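Local coordinates for protein phosphatidylinositol-specific phospholipase C (Listeria monocytogenes, PDB 2PLC) that is a bacterial member of the phosphatidylinositol-specific phospholipase C family, with a fold of the TIM-barrel class, at residues K4-A9 / P97-I102; G23-M28 / Y60-A65; L153-N158 / F171-G176; L233-E238 / F259-T264; R250-L255 / I269-F274. All coordinates share one frame; numbering follows the deposited sequence.

Contact 1: residues K4-A9 / P97-I102; sequences KQWMSA and PKETII
Glu99 reaches out from the loop leading into strand 101-107 of this TIM-barrel-class fold and binds the backbone of the N-terminal segment at Met7 and Ser8. Two hydrogen bonds carry the polar part. Met7 N donates to the syn lone pair of Glu99 OE1 at 3.0 Å, while Ser8 N meets Glu99 OE2 at 2.9 Å in a more bent bond of 132°. A carboxylate suits this place because its two oxygens can accept from successive N-H groups; the bend of the Glu99 chain at chi2 (-57°) swings CD toward them. Glu99 OE1 also forms a salt bridge with Arg59, which would help to balance the buried charge. Ser8 OG, for its part, turns back to Gln5 O at 2.6 Å and closes the short turn.

The apolar part belongs to Met7. Its CG lies over the centre of the Trp6 ring, and the Met7 side chain crosses that of Thr100 at about a right angle, SD lying 3.4 Å from Thr100 CG2. A flexible, polarisable chain fits between ring and methyl, and the sulphur takes a weak hydrogen bond from Thr100 N. At the more exposed end, Ser8 CB packs tightly against Lys98 CB, 3.3 Å away.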
# COMPACT_ATOMS: atom_id res chain seq x y z
N LYS A 4 -6.32 1.42 15.34
CA LYS A 4 -5.47 2.60 15.31
C LYS A 4 -4.02 2.29 15.70
O LYS A 4 -3.09 2.98 15.27
CB LYS A 4 -6.05 3.69 16.21
CG LYS A 4 -5.38 5.04 16.08
CD LYS A 4 -6.18 6.11 16.80
CE LYS A 4 -6.28 5.85 18.29
NZ LYS A 4 -7.16 6.84 18.97
N GLN A 5 -3.82 1.24 16.50
CA GLN A 5 -2.49 0.84 16.94
C GLN A 5 -2.32 -0.68 16.98
O GLN A 5 -1.72 -1.21 17.91
CB GLN A 5 -2.21 1.41 18.34
CG GLN A 5 -2.30 2.92 18.43
CD GLN A 5 -1.84 3.46 19.77
OE1 GLN A 5 -1.95 2.79 20.79
NE2 GLN A 5 -1.30 4.68 19.76
N TRP A 6 -2.82 -1.37 15.96
CA TRP A 6 -2.74 -2.83 15.92
C TRP A 6 -1.33 -3.40 15.80
O TRP A 6 -1.04 -4.43 16.40
CB TRP A 6 -3.65 -3.41 14.84
CG TRP A 6 -3.26 -3.12 13.40
CD1 TRP A 6 -3.61 -2.03 12.66
CD2 TRP A 6 -2.54 -3.99 12.52
NE1 TRP A 6 -3.16 -2.17 11.36
CE2 TRP A 6 -2.50 -3.36 11.25
CE3 TRP A 6 -1.93 -5.25 12.67
CZ2 TRP A 6 -1.88 -3.95 10.14
CZ3 TRP A 6 -1.31 -5.83 11.57
CH2 TRP A 6 -1.29 -5.17 10.32
N MET A 7 -0.45 -2.73 15.05
CA MET A 7 0.92 -3.23 14.87
C MET A 7 1.79 -3.11 16.12
O MET A 7 2.76 -3.85 16.27
CB MET A 7 1.61 -2.51 13.70
CG MET A 7 0.94 -2.73 12.36
SD MET A 7 1.87 -2.00 11.03
CE MET A 7 2.32 -3.43 10.09
N SER A 8 1.45 -2.18 17.00
CA SER A 8 2.21 -1.98 18.23
C SER A 8 2.12 -3.20 19.14
O SER A 8 3.01 -3.45 19.94
CB SER A 8 1.68 -0.75 18.98
OG SER A 8 0.36 -0.97 19.44
N ALA A 9 1.04 -3.96 18.99
CA ALA A 9 0.81 -5.16 19.79
C ALA A 9 1.50 -6.41 19.23
O ALA A 9 1.31 -7.52 19.74
CB ALA A 9 -0.69 -5.41 19.94
N PRO A 97 3.40 5.97 17.39
CA PRO A 97 4.80 5.66 17.12
C PRO A 97 5.27 4.21 16.93
O PRO A 97 6.44 3.99 16.60
CB PRO A 97 5.52 6.35 18.27
CG PRO A 97 4.57 6.16 19.39
CD PRO A 97 3.25 6.52 18.75
N LYS A 98 4.41 3.23 17.16
CA LYS A 98 4.82 1.84 16.98
C LYS A 98 4.35 1.23 15.66
O LYS A 98 4.75 0.13 15.30
CB LYS A 98 4.36 0.98 18.16
CG LYS A 98 5.08 1.25 19.48
CD LYS A 98 6.56 0.90 19.39
CE LYS A 98 7.28 1.17 20.71
NZ LYS A 98 8.73 0.84 20.62
N GLU A 99 3.50 1.97 14.95
CA GLU A 99 2.97 1.52 13.66
C GLU A 99 3.98 1.78 12.55
O GLU A 99 4.90 2.56 12.71
CB GLU A 99 1.67 2.25 13.33
CG GLU A 99 0.60 2.17 14.40
CD GLU A 99 0.23 0.75 14.76
OE1 GLU A 99 -0.31 0.04 13.90
OE2 GLU A 99 0.47 0.35 15.91
N THR A 100 3.80 1.08 11.43
CA THR A 100 4.66 1.24 10.27
C THR A 100 3.78 1.29 9.03
O THR A 100 2.75 0.62 8.95
CB THR A 100 5.71 0.09 10.12
OG1 THR A 100 6.34 0.18 8.84
CG2 THR A 100 5.06 -1.26 10.27
N ILE A 101 4.17 2.12 8.07
CA ILE A 101 3.40 2.28 6.85
C ILE A 101 4.24 1.97 5.63
O ILE A 101 5.40 2.37 5.54
CB ILE A 101 2.80 3.70 6.77
CG1 ILE A 101 1.79 3.89 7.90
CG2 ILE A 101 2.13 3.94 5.41
CD1 ILE A 101 1.22 5.26 8.00
N ILE A 102 3.67 1.16 4.75
CA ILE A 102 4.33 0.79 3.51
C ILE A 102 3.69 1.69 2.48
O ILE A 102 2.46 1.72 2.35
CB ILE A 102 4.09 -0.69 3.18
CG1 ILE A 102 4.54 -1.56 4.36
CG2 ILE A 102 4.85 -1.07 1.91
CD1 ILE A 102 4.14 -3.00 4.24

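Contact 2: residues G23-M28 / Y60-A65; sequences GTHDTM and YIDIRA
At the end of barrel strand 20-24, the turn that carries His25 and Asp26 folds against strand 60-65, where Asp62 and Arg64 meet it. Thr24 N donates to Tyr60 O at 3.2 Å. Asp62 serves both segments: Asp26 N approaches its OD2 from above the carboxylate plane at 3.1 Å, while Arg64 grips the carboxylate side-on, NE to OD1 at 2.7 Å and NH2 to OD2 at 2.9 Å. Asp26 OD1 lies over one guanidinium face. His25 and Arg64 share a water, 2.9 Å from His25 NE2, and His25 ND1 is bonded to Asp258.

Thr27 suits a spot needing both donor and acceptor: its OG1 takes a nearly straight bond from Asp62 N (2.7 Å, 174°) and donates to Thr24 OG1. Gly23 lies close against the Tyr60 ring edge, where a side chain would collide with CD2. Met28 CG meets Ile63 CD1 at 3.8 Å. Strand 101-107 flanks strand 60-65, strand 253-257 flanks strand 20-24, and Val85 of helix 82-95 covers Met28 and Ile63.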
# COMPACT_ATOMS: atom_id res chain seq x y z
N GLY A 23 -4.42 -3.03 2.79
CA GLY A 23 -3.93 -1.88 2.05
C GLY A 23 -5.01 -1.34 1.13
O GLY A 23 -6.03 -2.00 0.93
N THR A 24 -4.79 -0.16 0.57
CA THR A 24 -5.75 0.44 -0.34
C THR A 24 -5.11 0.73 -1.70
O THR A 24 -3.93 1.10 -1.79
CB THR A 24 -6.31 1.76 0.20
OG1 THR A 24 -5.22 2.58 0.65
CG2 THR A 24 -7.27 1.52 1.35
N HIS A 25 -5.88 0.50 -2.76
CA HIS A 25 -5.43 0.75 -4.12
C HIS A 25 -5.84 2.18 -4.46
O HIS A 25 -6.97 2.58 -4.17
CB HIS A 25 -6.08 -0.24 -5.09
CG HIS A 25 -5.96 0.15 -6.53
ND1 HIS A 25 -7.06 0.45 -7.31
CD2 HIS A 25 -4.88 0.28 -7.33
CE1 HIS A 25 -6.66 0.74 -8.53
NE2 HIS A 25 -5.34 0.65 -8.57
N ASP A 26 -4.91 2.95 -5.03
CA ASP A 26 -5.16 4.35 -5.41
C ASP A 26 -5.79 5.09 -4.23
O ASP A 26 -6.86 5.69 -4.32
CB ASP A 26 -6.06 4.41 -6.64
CG ASP A 26 -5.79 5.62 -7.50
OD1 ASP A 26 -5.06 6.55 -7.07
OD2 ASP A 26 -6.31 5.63 -8.62
N THR A 27 -5.08 5.02 -3.11
CA THR A 27 -5.44 5.62 -1.84
C THR A 27 -6.14 6.98 -1.86
O THR A 27 -7.14 7.16 -1.15
CB THR A 27 -4.19 5.72 -0.96
OG1 THR A 27 -3.56 4.43 -0.87
CG2 THR A 27 -4.54 6.24 0.43
N MET A 28 -5.62 7.91 -2.65
CA MET A 28 -6.15 9.28 -2.71
C MET A 28 -7.36 9.54 -3.60
O MET A 28 -7.86 10.66 -3.62
CB MET A 28 -5.04 10.25 -3.12
CG MET A 28 -3.83 10.25 -2.20
SD MET A 28 -4.29 10.36 -0.46
CE MET A 28 -4.59 12.14 -0.28
N TYR A 60 -0.89 0.01 4.25
CA TYR A 60 -0.24 0.06 2.95
C TYR A 60 -1.01 1.08 2.14
O TYR A 60 -2.24 1.00 2.05
CB TYR A 60 -0.30 -1.30 2.25
CG TYR A 60 0.07 -1.22 0.78
CD1 TYR A 60 1.39 -1.31 0.37
CD2 TYR A 60 -0.91 -1.02 -0.19
CE1 TYR A 60 1.74 -1.19 -0.97
CE2 TYR A 60 -0.57 -0.90 -1.53
CZ TYR A 60 0.75 -0.98 -1.91
OH TYR A 60 1.09 -0.86 -3.24
N ILE A 61 -0.31 2.06 1.59
CA ILE A 61 -0.97 3.08 0.78
C ILE A 61 -0.32 3.16 -0.59
O ILE A 61 0.84 2.83 -0.77
CB ILE A 61 -1.01 4.46 1.47
CG1 ILE A 61 0.40 4.95 1.80
CG2 ILE A 61 -1.85 4.37 2.74
CD1 ILE A 61 0.41 6.30 2.50
N ASP A 62 -1.12 3.58 -1.56
CA ASP A 62 -0.70 3.67 -2.95
C ASP A 62 -0.89 5.12 -3.40
O ASP A 62 -2.01 5.56 -3.67
CB ASP A 62 -1.59 2.70 -3.74
CG ASP A 62 -1.33 2.73 -5.22
OD1 ASP A 62 -0.40 3.42 -5.69
OD2 ASP A 62 -2.09 2.03 -5.92
N ILE A 63 0.22 5.86 -3.46
CA ILE A 63 0.21 7.27 -3.82
C ILE A 63 0.77 7.54 -5.21
O ILE A 63 1.90 7.16 -5.52
CB ILE A 63 1.01 8.09 -2.78
CG1 ILE A 63 0.52 7.76 -1.36
CG2 ILE A 63 0.88 9.59 -3.05
CD1 ILE A 63 -0.91 8.13 -1.08
N ARG A 64 -0.02 8.20 -6.05
CA ARG A 64 0.39 8.52 -7.42
C ARG A 64 0.57 10.04 -7.53
O ARG A 64 -0.36 10.79 -7.21
CB ARG A 64 -0.68 8.07 -8.41
CG ARG A 64 -1.41 6.78 -8.06
CD ARG A 64 -0.57 5.56 -8.33
NE ARG A 64 -1.32 4.32 -8.10
CZ ARG A 64 -2.00 3.67 -9.04
NH1 ARG A 64 -2.04 4.14 -10.28
NH2 ARG A 64 -2.62 2.53 -8.75
N ALA A 65 1.73 10.47 -8.01
CA ALA A 65 2.02 11.90 -8.14
C ALA A 65 2.75 12.28 -9.42
O ALA A 65 3.25 11.41 -10.14
CB ALA A 65 2.83 12.37 -6.93
O HOH W 1 -4.09 0.92 -11.12
O HOH W 2 -3.60 7.73 -4.84

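Contact 3: residues L153-N158 / F171-G176; sequences LLLSEN and FGMQFG
Phe171 begins the second segment by setting its backbone oxygen beside Leu154 CD2, 3.8 Å away; the same oxygen accepts from a water that also joins Ser156 OG and Met173 O. Gly172 follows with positive phi, and a CB here would run into Leu154 O, so glycine suits the place on both counts. Met173 then pairs with strand 152-157: its N donates to Leu154 O at 2.9 Å, nearly straight, and its O accepts from Ser156 N at 3.0 Å. Its side chain runs beside that of Leu155, pointing the same way, with CG 3.7 Å from Leu155 CD2. Gln174 lies on the sheet face of Ser156. Phe175 N donates to Ser156 O at 2.8 Å. The Glu157 and Phe175 side chains run side by side, with the carboxylate over one ring face, planes 15° apart, OE1 3.5 Å from Phe175 CD2. Arg104 salt-bridges Glu157 and makes a cation-pi contact with Phe175. The bond pattern is that of parallel strand pairing, here between strands 152-157 and 169-174.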
# COMPACT_ATOMS: atom_id res chain seq x y z
N LEU A 153 8.05 2.63 4.99
CA LEU A 153 8.83 1.77 4.12
C LEU A 153 8.42 2.20 2.71
O LEU A 153 7.33 1.88 2.26
CB LEU A 153 8.50 0.29 4.35
CG LEU A 153 9.20 -0.66 3.37
CD1 LEU A 153 10.71 -0.38 3.36
CD2 LEU A 153 8.94 -2.10 3.74
N LEU A 154 9.29 2.95 2.04
CA LEU A 154 9.00 3.45 0.70
C LEU A 154 9.24 2.45 -0.43
O LEU A 154 10.27 1.77 -0.47
CB LEU A 154 9.82 4.72 0.43
CG LEU A 154 9.62 5.45 -0.90
CD1 LEU A 154 8.24 6.05 -0.95
CD2 LEU A 154 10.67 6.55 -1.05
N LEU A 155 8.29 2.36 -1.35
CA LEU A 155 8.42 1.48 -2.51
C LEU A 155 8.33 2.41 -3.72
O LEU A 155 7.23 2.80 -4.12
CB LEU A 155 7.29 0.44 -2.55
CG LEU A 155 7.24 -0.57 -1.41
CD1 LEU A 155 6.08 -1.52 -1.61
CD2 LEU A 155 8.55 -1.34 -1.35
N SER A 156 9.48 2.81 -4.23
CA SER A 156 9.55 3.73 -5.37
C SER A 156 9.31 3.11 -6.73
O SER A 156 9.89 2.08 -7.07
CB SER A 156 10.90 4.46 -5.40
OG SER A 156 11.04 5.31 -4.28
N GLU A 157 8.49 3.79 -7.52
CA GLU A 157 8.17 3.34 -8.87
C GLU A 157 8.26 4.54 -9.81
O GLU A 157 7.45 5.46 -9.75
CB GLU A 157 6.77 2.75 -8.93
CG GLU A 157 6.37 2.26 -10.31
CD GLU A 157 5.03 1.56 -10.33
OE1 GLU A 157 4.30 1.61 -9.32
OE2 GLU A 157 4.69 0.95 -11.37
N ASN A 158 9.28 4.52 -10.67
CA ASN A 158 9.47 5.59 -11.64
C ASN A 158 10.33 5.15 -12.81
O ASN A 158 10.69 3.98 -12.93
CB ASN A 158 10.04 6.85 -10.97
CG ASN A 158 11.27 6.58 -10.13
OD1 ASN A 158 11.57 7.32 -9.19
ND2 ASN A 158 12.00 5.51 -10.45
N PHE A 171 16.57 5.35 0.60
CA PHE A 171 15.24 5.42 1.19
C PHE A 171 14.31 4.29 0.75
O PHE A 171 13.73 4.33 -0.34
CB PHE A 171 14.60 6.78 0.91
CG PHE A 171 15.23 7.90 1.69
CD1 PHE A 171 16.56 8.25 1.49
CD2 PHE A 171 14.49 8.59 2.65
CE1 PHE A 171 17.16 9.26 2.24
CE2 PHE A 171 15.07 9.61 3.40
CZ PHE A 171 16.41 9.94 3.20
N GLY A 172 14.17 3.29 1.61
CA GLY A 172 13.32 2.16 1.30
C GLY A 172 13.89 1.31 0.18
O GLY A 172 15.10 1.05 0.14
N MET A 173 13.02 0.89 -0.73
CA MET A 173 13.42 0.05 -1.86
C MET A 173 12.59 0.32 -3.12
O MET A 173 11.66 1.12 -3.11
CB MET A 173 13.33 -1.43 -1.46
CG MET A 173 12.10 -1.79 -0.63
SD MET A 173 12.09 -3.45 0.07
CE MET A 173 13.23 -3.27 1.44
N GLN A 174 12.96 -0.36 -4.19
CA GLN A 174 12.30 -0.22 -5.48
C GLN A 174 11.04 -1.09 -5.58
O GLN A 174 11.04 -2.25 -5.16
CB GLN A 174 13.27 -0.61 -6.59
CG GLN A 174 12.70 -0.51 -7.98
CD GLN A 174 13.28 -1.55 -8.92
OE1 GLN A 174 14.34 -2.13 -8.65
NE2 GLN A 174 12.58 -1.80 -10.02
N PHE A 175 9.97 -0.51 -6.12
CA PHE A 175 8.72 -1.24 -6.31
C PHE A 175 9.00 -2.22 -7.43
O PHE A 175 9.49 -1.84 -8.49
CB PHE A 175 7.61 -0.27 -6.73
CG PHE A 175 6.27 -0.94 -6.93
CD1 PHE A 175 5.44 -1.20 -5.85
CD2 PHE A 175 5.84 -1.29 -8.21
CE1 PHE A 175 4.20 -1.81 -6.04
CE2 PHE A 175 4.59 -1.89 -8.40
CZ PHE A 175 3.77 -2.15 -7.31
N GLY A 176 8.70 -3.49 -7.20
CA GLY A 176 8.94 -4.50 -8.22
C GLY A 176 10.29 -5.18 -8.10
O GLY A 176 10.71 -5.90 -9.00
O HOH W 3 12.82 3.78 -2.89

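Contact 4: residues L233-E238 / F259-T264; sequences LNNKVE and FPEKQT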
# COMPACT_ATOMS: atom_id res chain seq x y z
N LEU A 233 -15.96 -8.94 -4.84
CA LEU A 233 -14.74 -9.53 -4.28
C LEU A 233 -14.35 -9.40 -2.82
O LEU A 233 -13.89 -10.38 -2.22
CB LEU A 233 -13.55 -9.13 -5.15
CG LEU A 233 -13.57 -9.73 -6.55
CD1 LEU A 233 -12.65 -8.96 -7.48
CD2 LEU A 233 -13.18 -11.19 -6.47
N ASN A 234 -14.47 -8.21 -2.24
CA ASN A 234 -14.06 -7.99 -0.85
C ASN A 234 -14.65 -8.99 0.14
O ASN A 234 -13.95 -9.49 1.01
CB ASN A 234 -14.37 -6.56 -0.39
CG ASN A 234 -13.49 -5.53 -1.09
OD1 ASN A 234 -12.58 -5.87 -1.84
ND2 ASN A 234 -13.77 -4.26 -0.83
N ASN A 235 -15.93 -9.31 -0.02
CA ASN A 235 -16.61 -10.26 0.85
C ASN A 235 -16.08 -11.68 0.67
O ASN A 235 -15.89 -12.42 1.64
CB ASN A 235 -18.11 -10.23 0.61
CG ASN A 235 -18.87 -9.72 1.81
OD1 ASN A 235 -19.52 -10.49 2.51
ND2 ASN A 235 -18.77 -8.41 2.06
N LYS A 236 -15.86 -12.06 -0.59
CA LYS A 236 -15.35 -13.39 -0.91
C LYS A 236 -13.98 -13.56 -0.29
O LYS A 236 -13.68 -14.59 0.31
CB LYS A 236 -15.29 -13.60 -2.42
CG LYS A 236 -16.66 -13.68 -3.06
CD LYS A 236 -16.57 -13.72 -4.59
CE LYS A 236 -15.93 -15.00 -5.08
NZ LYS A 236 -16.67 -16.20 -4.61
N VAL A 237 -13.15 -12.52 -0.41
CA VAL A 237 -11.80 -12.54 0.14
C VAL A 237 -11.85 -12.55 1.67
O VAL A 237 -11.04 -13.20 2.33
CB VAL A 237 -10.97 -11.34 -0.36
CG1 VAL A 237 -9.62 -11.28 0.35
CG2 VAL A 237 -10.77 -11.45 -1.87
N GLU A 238 -12.82 -11.84 2.24
CA GLU A 238 -12.97 -11.77 3.69
C GLU A 238 -13.27 -13.15 4.29
O GLU A 238 -12.72 -13.52 5.32
CB GLU A 238 -14.07 -10.79 4.05
CG GLU A 238 -14.19 -10.53 5.54
CD GLU A 238 -15.32 -9.57 5.88
OE1 GLU A 238 -15.83 -8.88 4.97
OE2 GLU A 238 -15.69 -9.52 7.07
N PHE A 259 -12.49 0.38 -1.98
CA PHE A 259 -13.65 0.44 -1.09
C PHE A 259 -13.68 -0.59 0.05
O PHE A 259 -14.68 -1.30 0.22
CB PHE A 259 -14.94 0.34 -1.91
CG PHE A 259 -15.11 1.41 -2.94
CD1 PHE A 259 -15.53 2.68 -2.57
CD2 PHE A 259 -14.88 1.15 -4.28
CE1 PHE A 259 -15.72 3.67 -3.52
CE2 PHE A 259 -15.07 2.13 -5.24
CZ PHE A 259 -15.49 3.40 -4.87
N PRO A 260 -12.60 -0.69 0.84
CA PRO A 260 -12.65 -1.68 1.93
C PRO A 260 -13.54 -1.23 3.07
O PRO A 260 -13.59 -0.04 3.40
CB PRO A 260 -11.19 -1.73 2.38
CG PRO A 260 -10.73 -0.32 2.15
CD PRO A 260 -11.29 -0.02 0.79
N GLU A 261 -14.28 -2.17 3.64
CA GLU A 261 -15.15 -1.88 4.77
C GLU A 261 -14.39 -2.08 6.07
O GLU A 261 -13.44 -2.87 6.13
CB GLU A 261 -16.38 -2.77 4.74
CG GLU A 261 -17.28 -2.49 3.56
CD GLU A 261 -18.58 -3.26 3.63
OE1 GLU A 261 -18.55 -4.49 3.39
OE2 GLU A 261 -19.61 -2.63 3.93
N LYS A 262 -14.79 -1.35 7.11
CA LYS A 262 -14.17 -1.43 8.43
C LYS A 262 -14.07 -2.87 8.92
O LYS A 262 -13.07 -3.27 9.53
CB LYS A 262 -14.99 -0.63 9.45
CG LYS A 262 -15.24 0.83 9.10
CD LYS A 262 -14.14 1.74 9.62
CE LYS A 262 -14.57 3.20 9.60
NZ LYS A 262 -15.69 3.47 10.54
N GLN A 263 -15.13 -3.64 8.65
CA GLN A 263 -15.25 -5.05 9.04
C GLN A 263 -14.17 -5.91 8.39
O GLN A 263 -13.49 -6.70 9.05
CB GLN A 263 -16.63 -5.56 8.62
CG GLN A 263 -16.92 -7.02 8.93
CD GLN A 263 -17.45 -7.22 10.33
OE1 GLN A 263 -16.76 -6.98 11.32
NE2 GLN A 263 -18.71 -7.67 10.43
N THR A 264 -14.04 -5.76 7.07
CA THR A 264 -13.07 -6.51 6.29
C THR A 264 -11.65 -6.22 6.74
O THR A 264 -10.82 -7.12 6.83
CB THR A 264 -13.19 -6.17 4.79
OG1 THR A 264 -14.57 -6.22 4.39
CG2 THR A 264 -12.40 -7.16 3.95
O HOH W 4 -15.27 -4.56 2.08
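Asn234 faces Phe259 and Pro260 where helix 226-246 packs beside the turn that leads from strand 253-257 into helix 262-269, a beta-alpha connection of this TIM-barrel-class fold. Its ND2 lies 3.3 Å from Phe259 O. The same nitrogen donates to Asp258 O and to a water, 3.3 Å away; an amide suits a place where several oxygens converge. That water also accepts from Glu261 N at 3.0 Å, at the N-cap position of helix 262-269, and donates to Thr264 OG1, so it ties the three residues together.

One residue on, Asn235 is more exposed and comes only loosely near Glu261, with ND2 and OE1 4.1 Å apart. A turn further along the helix, Glu238 extends its chain across to Thr264 and Gln263. Its length lets the carboxylate reach helix 262-269: CB packs near Thr264 CG2 at 4.0 Å, and OE2 lies 3.4 Å from Gln263 CG, the Glu238 and Gln263 side chains crossing at about a right angle. The short, branched Thr264 offers both a methyl and a hydroxyl here. Thr264 OG1 donates to Glu238 OE1 at 3.0 Å, coming from above the carboxylate plane, 63° out of it.

Contact 5: residues R250-L255 / I269-F274; sequences RGLGIL and IKNNKF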
# COMPACT_ATOMS: atom_id res chain seq x y z
N ARG A 250 -1.41 -18.04 8.85
CA ARG A 250 -1.11 -16.61 8.92
C ARG A 250 -0.13 -16.14 7.83
O ARG A 250 0.34 -16.93 7.02
CB ARG A 250 -0.49 -16.26 10.28
CG ARG A 250 -1.41 -16.40 11.48
CD ARG A 250 -1.45 -17.81 12.01
NE ARG A 250 -1.61 -17.83 13.46
CZ ARG A 250 -2.76 -18.02 14.10
NH1 ARG A 250 -3.89 -18.22 13.42
NH2 ARG A 250 -2.79 -18.02 15.42
N GLY A 251 0.16 -14.84 7.86
CA GLY A 251 1.10 -14.24 6.92
C GLY A 251 0.70 -14.27 5.46
O GLY A 251 1.49 -14.66 4.60
N LEU A 252 -0.50 -13.77 5.17
CA LEU A 252 -1.04 -13.76 3.82
C LEU A 252 -0.51 -12.63 2.94
O LEU A 252 -0.88 -12.53 1.77
CB LEU A 252 -2.57 -13.70 3.89
CG LEU A 252 -3.24 -14.75 4.78
CD1 LEU A 252 -4.74 -14.55 4.74
CD2 LEU A 252 -2.87 -16.15 4.34
N GLY A 253 0.34 -11.78 3.49
CA GLY A 253 0.89 -10.68 2.72
C GLY A 253 -0.01 -9.46 2.73
O GLY A 253 -0.89 -9.33 3.58
N ILE A 254 0.20 -8.57 1.77
CA ILE A 254 -0.56 -7.33 1.66
C ILE A 254 -1.76 -7.47 0.72
O ILE A 254 -1.60 -7.71 -0.48
CB ILE A 254 0.34 -6.19 1.17
CG1 ILE A 254 1.59 -6.11 2.04
CG2 ILE A 254 -0.42 -4.86 1.23
CD1 ILE A 254 2.68 -5.24 1.49
N LEU A 255 -2.95 -7.34 1.29
CA LEU A 255 -4.21 -7.43 0.55
C LEU A 255 -4.65 -6.01 0.23
O LEU A 255 -5.12 -5.28 1.11
CB LEU A 255 -5.25 -8.19 1.38
CG LEU A 255 -4.82 -9.63 1.75
CD1 LEU A 255 -5.87 -10.32 2.61
CD2 LEU A 255 -4.56 -10.44 0.48
N ILE A 269 -6.69 -8.05 9.81
CA ILE A 269 -5.76 -7.78 10.91
C ILE A 269 -5.77 -8.96 11.89
O ILE A 269 -4.71 -9.41 12.35
CB ILE A 269 -6.15 -6.49 11.68
CG1 ILE A 269 -5.93 -5.26 10.80
CG2 ILE A 269 -5.36 -6.37 12.98
CD1 ILE A 269 -6.49 -3.98 11.40
N LYS A 270 -6.97 -9.48 12.19
CA LYS A 270 -7.13 -10.60 13.11
C LYS A 270 -6.41 -11.87 12.66
O LYS A 270 -6.18 -12.77 13.47
CB LYS A 270 -8.61 -10.90 13.36
CG LYS A 270 -9.31 -9.90 14.25
CD LYS A 270 -10.68 -10.41 14.66
CE LYS A 270 -11.37 -9.48 15.64
NZ LYS A 270 -12.62 -10.08 16.21
N ASN A 271 -6.05 -11.94 11.38
CA ASN A 271 -5.33 -13.11 10.88
C ASN A 271 -3.94 -13.25 11.51
O ASN A 271 -3.41 -14.35 11.58
CB ASN A 271 -5.20 -13.07 9.35
CG ASN A 271 -4.51 -14.30 8.79
OD1 ASN A 271 -3.36 -14.24 8.37
ND2 ASN A 271 -5.21 -15.43 8.80
N ASN A 272 -3.36 -12.13 11.94
CA ASN A 272 -2.03 -12.16 12.57
C ASN A 272 -2.15 -12.69 14.01
O ASN A 272 -3.19 -12.49 14.65
CB ASN A 272 -1.42 -10.76 12.61
CG ASN A 272 -1.38 -10.12 11.24
OD1 ASN A 272 -0.56 -10.48 10.40
ND2 ASN A 272 -2.25 -9.14 11.03
N LYS A 273 -1.10 -13.33 14.51
CA LYS A 273 -1.13 -13.87 15.87
C LYS A 273 -0.62 -12.86 16.90
O LYS A 273 0.51 -12.37 16.81
CB LYS A 273 -0.33 -15.18 15.98
CG LYS A 273 -0.76 -16.04 17.17
CD LYS A 273 0.40 -16.45 18.08
CE LYS A 273 1.26 -17.57 17.48
NZ LYS A 273 2.05 -17.14 16.29
N PHE A 274 -1.48 -12.57 17.87
CA PHE A 274 -1.16 -11.63 18.95
C PHE A 274 -1.00 -12.40 20.27
O PHE A 274 0.04 -12.22 20.94
CB PHE A 274 -2.28 -10.59 19.10
CG PHE A 274 -2.50 -9.74 17.87
CD1 PHE A 274 -3.30 -10.20 16.83
CD2 PHE A 274 -1.93 -8.47 17.77
CE1 PHE A 274 -3.54 -9.41 15.71
CE2 PHE A 274 -2.16 -7.67 16.65
CZ PHE A 274 -2.96 -8.14 15.62
O HOH W 5 0.56 -13.29 10.44
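Asn271 and Leu252 cross at about a right angle, the asparagine setting its OD1 3.6 Å from Leu252 CG and 3.3 Å from Arg250 CA. With CG anti to the backbone N (chi1 -178°), Asn271 reaches the loop before strand 253-257. An amide suits it, because OD1 accepts from Ser20 OG while ND2 donates to Thr245 OG1 and Val249 O. Arg250 and Lys273 cross obliquely instead: Arg250 NH2 comes 3.3 Å from Lys273 CG, the arginine end meeting the aliphatic part of the lysine. The like charges are near, Arg250 NE and Lys273 NZ 4.7 Å apart, but not in contact. Gly251 has positive phi, which favours glycine, and its N gives a weak bond to a water that donates to Asn272 OD1. Asn272 N and ND2 both donate to Ile269 O, at 3.1 Å and 2.8 Å, in a type I turn from Ile269 to Asn272. Helix 226-246 covers Leu252 through Val241 and Leu244, and strand 253-257 runs on from here between strands 20-24 and 212-216.

Overall arrangement
From the N terminus, contact 1 closes the first long loop by bringing residues 4-9 against the start of strand 101-107. Contact 2 nests inside it and joins strand 20-24, with the turn after it, to strand 60-65. These two meet where Ile102 O approaches Ile61 N. Contact 3 follows, closing a short loop beyond strand 101-107, whose Ile101 lies beside Leu153. Contacts 4 and 5 cross, their segments alternating from helix 226-246 through strand 253-257 and helix 262-269 to the C-terminal tail. Contact 5 returns the C-terminal residues to contact 1, where Asn272 and Phe274 pack on Trp6, and Leu255 O meets Gly23 N of contact 2. Contacts 3 and 4 lie on opposite sides of the chain's centre.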